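Local coordinates for ribosome inactivating type 1 protein (Iris hollandica, PDB 3MVG) that belongs to the type 1 ribosome-inactivating proteins, single-chain plant proteins that share one conserved mixed alpha/beta fold, at residues S205-R210 with Q218-Q223; V230-V235 with T240-A245. All blocks are in the same frame, centred on the assembly; numbering follows the deposited sequence. Where two conformers were deposited one is given.

Interaction 1. Residues S205-R210 with Q218-Q223; sequences STEVQR and QPVKLQ
E207 of helix 201-210 meets Q218 and V220 of strand 215-223, where the helix packs against the beta-hairpin of strands 215-223 and 229-234. Strand 215-223 pairs with 229-234 in the small two-stranded antiparallel sheet of the C-terminal part of the ribosome-inactivating protein fold. The helix leads through a short connection into this strand, and a single glutamate carries the contact from the helix side. Q218 sits where the chain turns a corner, and its backbone N-H gives a hydrogen bond to the carboxylate. Q218 N lies 3.0 Å from E207 OE1, with an N-H...O angle of 156°. The donor comes from above the carboxylate plane, 49° out of it. E207 CG stands beside the backbone N, and the chain bends at chi2, which brings the carboxylate to the backbone N of Q218. The other oxygen lies against an aliphatic carbon, with E207 OE2 3.6 Å from Q218 CB. The Q218 side chain then leads away from the helix. Its amide plane is nearly perpendicular to the carboxylate, at 88°. The carbonyl of Q218 is no partner for the glutamate: E207 OE1 and Q218 O are two acceptors 3.4 Å apart. Lower on the same side chain the contact is apolar, where E207 CG touches V220 CG2 at 3.8 Å. F216 and L217 also pack against E207, a buried residue. On the helix itself, the Q209 amide is tied to the C-terminal end of the modelled chain, with NE2 bonded to L248 O and OE1 to W250 N. S205 O takes two donors from Q209 on opposite faces of its carbonyl plane: Q209 N at 3.2 Å and Q209 NE2 at 2.9 Å.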
ATOM      1  N   SER A 205       7.827   5.295 -16.612  1.00 11.23           N
ATOM      2  CA  SER A 205       7.371   4.247 -17.527  1.00 11.29           C
ATOM      3  C   SER A 205       8.428   3.971 -18.587  1.00 11.63           C
ATOM      4  O   SER A 205       8.749   2.814 -18.873  1.00 11.54           O
ATOM      5  CB  SER A 205       6.068   4.654 -18.219  1.00 10.96           C
ATOM      6  OG  SER A 205       4.954   4.625 -17.322  1.00 10.97           O
ATOM      7  N   THR A 206       8.945   5.042 -19.183  1.00 12.12           N
ATOM      8  CA  THR A 206       9.974   4.941 -20.216  1.00 12.85           C
ATOM      9  C   THR A 206      11.269   4.343 -19.667  1.00 12.51           C
ATOM     10  O   THR A 206      11.841   3.428 -20.283  1.00 13.57           O
ATOM     11  CB  THR A 206      10.197   6.303 -20.871  1.00 12.87           C
ATOM     12  OG1 THR A 206       9.009   6.650 -21.584  1.00 14.33           O
ATOM     13  CG2 THR A 206      11.385   6.271 -21.842  1.00 14.48           C
ATOM     14  N   GLU A 207      11.704   4.801 -18.498  1.00 12.95           N
ATOM     15  CA  GLU A 207      12.931   4.270 -17.907  1.00 13.55           C
ATOM     16  C   GLU A 207      12.817   2.776 -17.616  1.00 13.42           C
ATOM     17  O   GLU A 207      13.769   2.023 -17.825  1.00 13.68           O
ATOM     18  CB  GLU A 207      13.341   5.043 -16.651  1.00 13.78           C
ATOM     19  CG  GLU A 207      13.803   6.491 -16.907  1.00 15.01           C
ATOM     20  CD  GLU A 207      14.942   6.601 -17.911  1.00 17.11           C
ATOM     21  OE1 GLU A 207      15.894   5.793 -17.837  1.00 18.77           O
ATOM     22  OE2 GLU A 207      14.885   7.506 -18.766  1.00 19.96           O
ATOM     23  N   VAL A 208      11.647   2.325 -17.170  1.00 12.91           N
ATOM     24  CA  VAL A 208      11.451   0.892 -16.963  1.00 12.83           C
ATOM     25  C   VAL A 208      11.626   0.116 -18.277  1.00 12.76           C
ATOM     26  O   VAL A 208      12.274  -0.938 -18.299  1.00 13.03           O
ATOM     27  CB  VAL A 208      10.098   0.585 -16.278  1.00 12.38           C
ATOM     28  CG1 VAL A 208       9.773  -0.913 -16.328  1.00 12.75           C
ATOM     29  CG2 VAL A 208      10.118   1.078 -14.852  1.00 13.69           C
ATOM     30  N   GLN A 209      11.063   0.648 -19.357  1.00 13.20           N
ATOM     31  CA  GLN A 209      11.125  -0.026 -20.658  1.00 13.71           C
ATOM     32  C   GLN A 209      12.518  -0.022 -21.294  1.00 14.69           C
ATOM     33  O   GLN A 209      12.847  -0.939 -22.049  1.00 16.06           O
ATOM     34  CB  GLN A 209      10.073   0.526 -21.623  1.00 13.09           C
ATOM     35  CG  GLN A 209       8.667   0.072 -21.259  1.00 12.79           C
ATOM     36  CD  GLN A 209       7.600   0.924 -21.885  1.00 12.22           C
ATOM     37  OE1 GLN A 209       7.197   0.703 -23.023  1.00 12.04           O
ATOM     38  NE2 GLN A 209       7.127   1.913 -21.138  1.00 13.06           N
ATOM     39  N   ARG A 210      13.330   0.982 -20.971  1.00 15.28           N
ATOM     40  CA  ARG A 210      14.672   1.122 -21.553  1.00 16.40           C
ATOM     41  C   ARG A 210      15.773   0.586 -20.645  1.00 16.41           C
ATOM     42  O   ARG A 210      16.953   0.577 -21.029  1.00 16.63           O
ATOM     43  CB  ARG A 210      14.962   2.586 -21.869  1.00 17.19           C
ATOM     44  CG  ARG A 210      13.999   3.229 -22.840  1.00 19.47           C
ATOM     45  CD  ARG A 210      14.518   4.578 -23.288  1.00 21.98           C
ATOM     46  NE  ARG A 210      15.699   4.431 -24.140  1.00 23.88           N
ATOM     47  CZ  ARG A 210      16.231   5.403 -24.878  0.70 24.87           C
ATOM     48  NH1 ARG A 210      15.696   6.619 -24.882  0.70 25.53           N
ATOM     49  NH2 ARG A 210      17.303   5.157 -25.619  0.70 25.18           N
ATOM     50  N   GLN A 218      18.659   6.676 -17.234  1.00 18.16           N
ATOM     51  CA  GLN A 218      18.588   8.008 -16.650  1.00 18.40           C
ATOM     52  C   GLN A 218      17.834   7.949 -15.323  1.00 18.22           C
ATOM     53  O   GLN A 218      16.597   7.902 -15.306  1.00 18.49           O
ATOM     54  CB  GLN A 218      17.909   8.991 -17.612  1.00 18.29           C
ATOM     55  CG  GLN A 218      18.686   9.275 -18.894  1.00 20.67           C
ATOM     56  CD  GLN A 218      20.047   9.917 -18.650  0.70 22.01           C
ATOM     57  OE1 GLN A 218      20.219  10.725 -17.730  0.70 22.81           O
ATOM     58  NE2 GLN A 218      21.019   9.564 -19.486  0.70 23.65           N
ATOM     59  N   PRO A 219      18.573   7.928 -14.197  1.00 17.85           N
ATOM     60  CA  PRO A 219      17.927   7.946 -12.885  1.00 17.53           C
ATOM     61  C   PRO A 219      16.948   9.112 -12.724  1.00 17.08           C
ATOM     62  O   PRO A 219      17.171  10.202 -13.252  1.00 17.61           O
ATOM     63  CB  PRO A 219      19.110   8.061 -11.926  1.00 17.93           C
ATOM     64  CG  PRO A 219      20.205   7.316 -12.636  1.00 18.54           C
ATOM     65  CD  PRO A 219      20.022   7.668 -14.091  1.00 18.17           C
ATOM     66  N   VAL A 220      15.858   8.853 -12.007  1.00 15.93           N
ATOM     67  CA  VAL A 220      14.748   9.790 -11.898  1.00 15.66           C
ATOM     68  C   VAL A 220      14.700  10.374 -10.488  1.00 15.51           C
ATOM     69  O   VAL A 220      14.451   9.658  -9.515  1.00 15.35           O
ATOM     70  CB  VAL A 220      13.397   9.091 -12.229  1.00 15.65           C
ATOM     71  CG1 VAL A 220      12.238  10.083 -12.138  1.00 15.65           C
ATOM     72  CG2 VAL A 220      13.438   8.448 -13.612  1.00 15.47           C
ATOM     73  N   LYS A 221      14.937  11.678 -10.379  1.00 15.50           N
ATOM     74  CA  LYS A 221      14.819  12.351  -9.093  1.00 15.80           C
ATOM     75  C   LYS A 221      13.358  12.688  -8.811  1.00 15.20           C
ATOM     76  O   LYS A 221      12.658  13.222  -9.670  1.00 15.82           O
ATOM     77  CB  LYS A 221      15.671  13.620  -9.067  1.00 16.44           C
ATOM     78  CG  LYS A 221      15.678  14.325  -7.715  1.00 17.73           C
ATOM     79  CD  LYS A 221      16.444  15.647  -7.755  1.00 21.24           C
ATOM     80  CE  LYS A 221      15.734  16.694  -8.607  1.00 24.05           C
ATOM     81  NZ  LYS A 221      14.604  17.350  -7.911  1.00 26.70           N
ATOM     82  N   LEU A 222      12.920  12.371  -7.596  1.00 14.89           N
ATOM     83  CA  LEU A 222      11.558  12.656  -7.149  1.00 15.13           C
ATOM     84  C   LEU A 222      11.565  13.446  -5.857  1.00 15.65           C
ATOM     85  O   LEU A 222      12.334  13.151  -4.945  1.00 15.62           O
ATOM     86  CB  LEU A 222      10.777  11.358  -6.916  1.00 15.34           C
ATOM     87  CG  LEU A 222      10.486  10.442  -8.104  1.00 14.30           C
ATOM     88  CD1 LEU A 222       9.818   9.174  -7.602  1.00 15.07           C
ATOM     89  CD2 LEU A 222       9.612  11.126  -9.140  1.00 15.85           C
ATOM     90  N   GLN A 223      10.690  14.440  -5.777  1.00 16.08           N
ATOM     91  CA  GLN A 223      10.444  15.122  -4.514  1.00 17.63           C
ATOM     92  C   GLN A 223       9.681  14.208  -3.576  1.00 18.00           C
ATOM     93  O   GLN A 223       8.732  13.537  -3.991  1.00 18.41           O
ATOM     94  CB  GLN A 223       9.612  16.385  -4.732  1.00 18.14           C
ATOM     95  CG  GLN A 223      10.232  17.389  -5.678  1.00 19.64           C
ATOM     96  CD  GLN A 223      11.495  18.042  -5.138  1.00 20.91           C
ATOM     97  OE1 GLN A 223      11.630  18.296  -3.935  1.00 22.75           O
ATOM     98  NE2 GLN A 223      12.424  18.329  -6.033  1.00 21.59           N
TER

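Interaction 2. Residues V230-V235 with T240-A245; sequences VVISDV and TFCGLA
I232 CD1 lies against both F241 and C242. I232 CD1 is 3.8 Å from F241 CD2. On the cysteine side, I232 CD1 is 3.9 Å from C242 SG. I232 CG1 stands beside the backbone N, and a bend at chi2 (-59°) carries the end methyl toward the ring. CG1 takes part as well, with I232 CG1 3.9 Å from C242 SG. The sulfur therefore rests against the last two carbons of the isoleucine branch. Two residues earlier on the strand, V230 meets the ring nearer its far end, with V230 CG2 3.9 Å from F241 CE2. Both aliphatic groups approach the phenyl ring obliquely. F241 CG is anti to the backbone N (chi1 178°), which swings the ring out over the strand. The two segments are joined by helix 235-240, and the contact folds the loop after this helix back onto the strand before it, in the C-terminal part of the ribosome-inactivating protein fold. D234 is the N-cap of that helix: its OD2 accepts from K237 N, and its OD1 forms a salt bridge with R215. At the other end G243 leaves helical geometry with a positive phi of 63°. F241 is partly exposed. R171 of the second subunit packs on it, and a glycerol and a sulfate ion, probably from the crystallisation liquor, each come within about 4 Å of its side chain, nearest atoms.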
ATOM      1  N   VAL A 230      14.431  11.936  -3.345  1.00 15.48           N
ATOM      2  CA  VAL A 230      15.062  10.634  -3.509  1.00 15.24           C
ATOM      3  C   VAL A 230      15.333  10.421  -5.002  1.00 14.61           C
ATOM      4  O   VAL A 230      14.812  11.145  -5.855  1.00 14.93           O
ATOM      5  CB  VAL A 230      14.191   9.482  -2.943  1.00 15.29           C
ATOM      6  CG1 VAL A 230      13.938   9.653  -1.443  1.00 15.69           C
ATOM      7  CG2 VAL A 230      12.877   9.349  -3.720  1.00 15.90           C
ATOM      8  N   VAL A 231      16.150   9.425  -5.316  1.00 14.52           N
ATOM      9  CA  VAL A 231      16.448   9.111  -6.705  1.00 14.36           C
ATOM     10  C   VAL A 231      16.077   7.660  -6.977  1.00 14.34           C
ATOM     11  O   VAL A 231      16.458   6.758  -6.227  1.00 14.85           O
ATOM     12  CB  VAL A 231      17.937   9.365  -7.047  1.00 14.25           C
ATOM     13  CG1 VAL A 231      18.231   8.978  -8.499  1.00 15.11           C
ATOM     14  CG2 VAL A 231      18.309  10.827  -6.780  1.00 15.46           C
ATOM     15  N   ILE A 232      15.312   7.455  -8.046  1.00 14.06           N
ATOM     16  CA  ILE A 232      14.924   6.117  -8.494  1.00 14.34           C
ATOM     17  C   ILE A 232      15.846   5.714  -9.642  1.00 14.56           C
ATOM     18  O   ILE A 232      15.845   6.351 -10.689  1.00 14.86           O
ATOM     19  CB  ILE A 232      13.444   6.087  -8.971  1.00 14.22           C
ATOM     20  CG1 ILE A 232      12.508   6.783  -7.965  1.00 15.13           C
ATOM     21  CG2 ILE A 232      13.000   4.654  -9.285  1.00 14.11           C
ATOM     22  CD1 ILE A 232      12.507   6.208  -6.556  1.00 16.30           C
ATOM     23  N   SER A 233      16.616   4.645  -9.440  1.00 15.03           N
ATOM     24  CA  SER A 233      17.689   4.280 -10.370  1.00 15.42           C
ATOM     25  C   SER A 233      17.511   2.912 -11.011  1.00 15.16           C
ATOM     26  O   SER A 233      18.304   2.513 -11.860  1.00 15.16           O
ATOM     27  CB  SER A 233      19.041   4.315  -9.655  1.00 15.95           C
ATOM     28  OG  SER A 233      19.330   5.619  -9.203  1.00 17.80           O
ATOM     29  N   ASP A 234      16.483   2.176 -10.608  1.00 14.97           N
ATOM     30  CA  ASP A 234      16.280   0.836 -11.150  1.00 15.04           C
ATOM     31  C   ASP A 234      14.809   0.431 -11.146  1.00 14.49           C
ATOM     32  O   ASP A 234      13.980   1.064 -10.470  1.00 13.91           O
ATOM     33  CB  ASP A 234      17.167  -0.203 -10.439  1.00 15.89           C
ATOM     34  CG  ASP A 234      16.906  -0.282  -8.960  1.00 18.67           C
ATOM     35  OD1 ASP A 234      17.811   0.060  -8.173  1.00 23.94           O
ATOM     36  OD2 ASP A 234      15.800  -0.684  -8.567  1.00 21.71           O
ATOM     37  N   VAL A 235      14.492  -0.613 -11.903  0.50 14.36           N
ATOM     38  CA  VAL A 235      13.115  -1.066 -12.042  0.50 14.28           C
ATOM     39  C   VAL A 235      12.517  -1.530 -10.721  0.50 14.25           C
ATOM     40  O   VAL A 235      11.366  -1.214 -10.411  0.50 13.90           O
ATOM     41  CB  VAL A 235      12.996  -2.206 -13.053  0.50 14.45           C
ATOM     42  CG1 VAL A 235      11.560  -2.651 -13.123  0.50 15.04           C
ATOM     43  CG2 VAL A 235      13.491  -1.756 -14.411  0.50 14.37           C
ATOM     44  N   THR A 240       8.687  -1.130  -6.390  1.00 10.97           N
ATOM     45  CA  THR A 240       8.547  -1.336  -4.942  1.00 11.81           C
ATOM     46  C   THR A 240       8.263  -0.048  -4.171  1.00 11.75           C
ATOM     47  O   THR A 240       7.337   0.000  -3.358  1.00 12.08           O
ATOM     48  CB  THR A 240       9.809  -2.001  -4.358  1.00 11.87           C
ATOM     49  OG1 THR A 240      10.017  -3.255  -5.012  1.00 12.56           O
ATOM     50  CG2 THR A 240       9.682  -2.248  -2.870  1.00 12.58           C
ATOM     51  N   PHE A 241       9.077   0.975  -4.408  1.00 12.20           N
ATOM     52  CA  PHE A 241       8.969   2.234  -3.681  1.00 12.84           C
ATOM     53  C   PHE A 241       7.857   3.111  -4.246  1.00 12.50           C
ATOM     54  O   PHE A 241       7.008   3.596  -3.506  1.00 13.48           O
ATOM     55  CB  PHE A 241      10.322   2.959  -3.701  1.00 13.50           C
ATOM     56  CG  PHE A 241      10.315   4.293  -3.008  1.00 15.23           C
ATOM     57  CD1 PHE A 241      10.601   4.387  -1.652  1.00 17.59           C
ATOM     58  CD2 PHE A 241      10.045   5.457  -3.714  1.00 15.65           C
ATOM     59  CE1 PHE A 241      10.603   5.627  -1.007  1.00 19.68           C
ATOM     60  CE2 PHE A 241      10.044   6.697  -3.079  1.00 17.33           C
ATOM     61  CZ  PHE A 241      10.322   6.778  -1.725  1.00 18.71           C
ATOM     62  N   CYS A 242       7.860   3.320  -5.557  1.00 12.12           N
ATOM     63  CA  CYS A 242       6.835   4.154  -6.193  1.00 11.52           C
ATOM     64  C   CYS A 242       5.508   3.422  -6.342  1.00 10.73           C
ATOM     65  O   CYS A 242       4.465   4.045  -6.533  1.00 11.68           O
ATOM     66  CB  CYS A 242       7.294   4.624  -7.572  1.00 11.54           C
ATOM     67  SG  CYS A 242       8.839   5.539  -7.603  1.00 14.35           S
ATOM     68  N   GLY A 243       5.549   2.096  -6.293  1.00 10.35           N
ATOM     69  CA  GLY A 243       4.361   1.311  -6.604  1.00 10.22           C
ATOM     70  C   GLY A 243       3.911   1.499  -8.043  1.00  9.66           C
ATOM     71  O   GLY A 243       2.728   1.407  -8.350  1.00  9.64           O
ATOM     72  N   LEU A 244       4.857   1.758  -8.948  1.00  9.07           N
ATOM     73  CA  LEU A 244       4.521   1.912 -10.362  1.00  9.39           C
ATOM     74  C   LEU A 244       3.803   0.649 -10.829  1.00  8.84           C
ATOM     75  O   LEU A 244       4.346  -0.450 -10.708  1.00  9.16           O
ATOM     76  CB  LEU A 244       5.779   2.181 -11.183  1.00  9.49           C
ATOM     77  CG  LEU A 244       5.589   2.366 -12.682  1.00 10.02           C
ATOM     78  CD1 LEU A 244       4.731   3.581 -12.991  1.00 11.09           C
ATOM     79  CD2 LEU A 244       6.963   2.494 -13.336  1.00 10.61           C
ATOM     80  N   ALA A 245       2.585   0.806 -11.354  1.00  8.76           N
ATOM     81  CA  ALA A 245       1.673  -0.325 -11.499  1.00  8.44           C
ATOM     82  C   ALA A 245       1.113  -0.506 -12.893  1.00  8.45           C
ATOM     83  O   ALA A 245       0.473  -1.516 -13.175  1.00  8.58           O
ATOM     84  CB  ALA A 245       0.530  -0.217 -10.484  1.00  9.21           C
TER

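How the interactions relate
Interactions 1 and 2 have centres 8 Å apart and share the two-stranded sheet. Strand 215-223 belongs to interaction 1 and strand 229-234 to interaction 2. The strands are joined directly: V220 O lies 2.8 Å from I232 N, a probable hydrogen bond, and L222 packs on I232. Each contact sets one strand against a different neighbour, the preceding helix in interaction 1 and the loop after the following helix in interaction 2. Interaction 1 combines a buried glutamate with an exposed glutamine at the chain's corner. Interaction 2 is wholly apolar, mostly buried, and has its aromatic ring beside the second subunit.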